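Local coordinates for protein bacterial fluorinating enzyme homolog (Thermus thermophilus, PDB 2CW5) that catalyses the hydrolysis of S-adenosyl-L-methionine to adenosine and L-methionine, and lacks chlorinase and fluorinase activity, at the interface of chains A and B. Coordinates in Å, arbitrary orientation; residue numbers count along the deposited sequence, not the author numbering. Chains: chain A/B, Bacterial fluorinating enzyme homolog.

The interface of chains A and B. Residues chain A 36-37, 40, 47, 51, 54-55, 182; chain B 13-16.
A:Arg47, A:Ala51 and A:Glu54 receive the B:Glu13-B:Tyr16 segment in a subunit interface of the homotrimer. The patch helps join neighbouring subunits. B:Pro15 is the central wedge, with 65 Å² of its surface hidden. Its CD lies 4.1 Å from the methyl CB of A:Ala51. The A:Glu54 side chain crosses this ring at about a right angle, and its carboxylate OE1 stands 3.7 Å from B:Pro15 CD. The other carboxylate oxygen, OE2, approaches B:Tyr16 CE1 at 3.4 Å. Here the carboxylate plane is nearly perpendicular to the phenol ring (87°). A:Arg47 reaches B:Asp14 with its terminal NH2, forming a salt bridge to OD1; the modelled separation is too short to be reliable. The A:Arg47 CG is anti to the backbone N (chi1 179°), and the chain then bends at chi2 toward B:Asp14. Within chain A, A:Leu40 CD2 covers one face of the guanidinium, 3.9 Å above its plane. Within chain B, B:Asp14 CB rests over the rim of the B:Tyr16 ring. A water bridges the two backbones, 2.5 Å from A:Leu36 O and 3.1 Å from B:Asp14 O. A:Ala37 CB adds a contact 3.6 Å from B:Asp14 O. On chain A, the site combines helix 45-55 with the end of strand 33-37 and the loop residue A:Leu40. On chain B, it is a loop running into the start of helix 16-24, within the N-terminal family region.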
# COMPACT_ATOMS: atom_id res chain seq x y z
N LEU A 36 -8.12 0.90 1.95
CA LEU A 36 -8.58 1.93 1.02
C LEU A 36 -7.30 2.66 0.58
O LEU A 36 -7.03 2.79 -0.62
CB LEU A 36 -9.55 2.88 1.73
CG LEU A 36 -10.94 2.25 1.96
CD1 LEU A 36 -11.72 3.00 3.03
CD2 LEU A 36 -11.69 2.27 0.63
N ALA A 37 -6.52 3.10 1.56
CA ALA A 37 -5.25 3.78 1.33
C ALA A 37 -4.66 4.14 2.69
O ALA A 37 -5.41 4.40 3.63
CB ALA A 37 -5.46 5.06 0.51
N LEU A 40 -2.18 8.56 2.50
CA LEU A 40 -2.81 9.86 2.30
C LEU A 40 -1.87 10.87 2.94
O LEU A 40 -1.17 10.55 3.91
CB LEU A 40 -4.17 9.92 2.99
CG LEU A 40 -5.34 9.21 2.30
CD1 LEU A 40 -6.56 9.22 3.21
CD2 LEU A 40 -5.65 9.91 0.99
N ARG A 47 -8.49 15.71 1.92
CA ARG A 47 -8.08 14.67 0.99
C ARG A 47 -8.67 13.32 1.41
O ARG A 47 -9.15 12.55 0.58
CB ARG A 47 -6.56 14.57 0.96
CG ARG A 47 -6.02 13.50 0.02
CD ARG A 47 -6.25 13.85 -1.43
NE ARG A 47 -5.95 12.72 -2.29
CZ ARG A 47 -6.75 11.66 -2.42
NH1 ARG A 47 -7.90 11.60 -1.76
NH2 ARG A 47 -6.37 10.65 -3.19
N ALA A 51 -11.46 10.85 -0.44
CA ALA A 51 -11.18 9.45 -0.77
C ALA A 51 -12.36 8.59 -0.35
O ALA A 51 -12.78 7.68 -1.07
CB ALA A 51 -9.92 8.99 -0.04
N GLU A 54 -15.20 9.13 -2.76
CA GLU A 54 -14.93 8.42 -4.02
C GLU A 54 -15.29 6.94 -3.99
O GLU A 54 -15.86 6.40 -4.93
CB GLU A 54 -13.44 8.49 -4.37
CG GLU A 54 -12.91 9.81 -4.86
CD GLU A 54 -11.45 9.70 -5.23
OE1 GLU A 54 -10.58 9.70 -4.32
OE2 GLU A 54 -11.17 9.59 -6.44
N ALA A 55 -14.94 6.29 -2.89
CA ALA A 55 -15.15 4.86 -2.74
C ALA A 55 -16.50 4.37 -2.26
O ALA A 55 -17.00 3.34 -2.72
CB ALA A 55 -14.05 4.29 -1.85
N ASP A 182 -5.33 15.29 -6.29
CA ASP A 182 -4.98 13.88 -6.38
C ASP A 182 -3.46 13.83 -6.57
O ASP A 182 -2.81 14.88 -6.55
CB ASP A 182 -5.70 13.17 -7.54
CG ASP A 182 -5.32 13.71 -8.90
OD1 ASP A 182 -4.32 14.46 -9.00
OD2 ASP A 182 -6.02 13.38 -9.87
N GLU B 13 -1.82 6.23 -2.53
CA GLU B 13 -2.46 7.44 -2.00
C GLU B 13 -3.96 7.53 -2.23
O GLU B 13 -4.66 8.23 -1.50
CB GLU B 13 -1.80 8.68 -2.60
CG GLU B 13 -0.39 8.94 -2.13
CD GLU B 13 0.21 10.19 -2.75
OE1 GLU B 13 0.53 10.16 -3.95
OE2 GLU B 13 0.34 11.21 -2.04
N ASP B 14 -4.45 6.81 -3.23
CA ASP B 14 -5.86 6.83 -3.58
C ASP B 14 -6.54 5.50 -3.26
O ASP B 14 -5.87 4.49 -3.06
CB ASP B 14 -6.02 7.13 -5.07
CG ASP B 14 -5.29 8.39 -5.49
OD1 ASP B 14 -5.80 9.49 -5.22
OD2 ASP B 14 -4.20 8.27 -6.09
N PRO B 15 -7.88 5.50 -3.22
CA PRO B 15 -8.62 4.27 -2.93
C PRO B 15 -9.00 3.50 -4.20
O PRO B 15 -9.88 2.65 -4.17
CB PRO B 15 -9.85 4.80 -2.21
CG PRO B 15 -10.14 6.05 -2.98
CD PRO B 15 -8.76 6.68 -3.17
N TYR B 16 -8.32 3.78 -5.31
CA TYR B 16 -8.64 3.10 -6.57
C TYR B 16 -8.52 1.58 -6.51
O TYR B 16 -9.40 0.86 -7.00
CB TYR B 16 -7.77 3.65 -7.71
CG TYR B 16 -7.83 5.15 -7.84
CD1 TYR B 16 -9.03 5.84 -7.66
CD2 TYR B 16 -6.69 5.89 -8.16
CE1 TYR B 16 -9.09 7.23 -7.78
CE2 TYR B 16 -6.74 7.28 -8.29
CZ TYR B 16 -7.94 7.94 -8.10
OH TYR B 16 -7.99 9.31 -8.20
O HOH W 1 -6.72 1.48 -2.71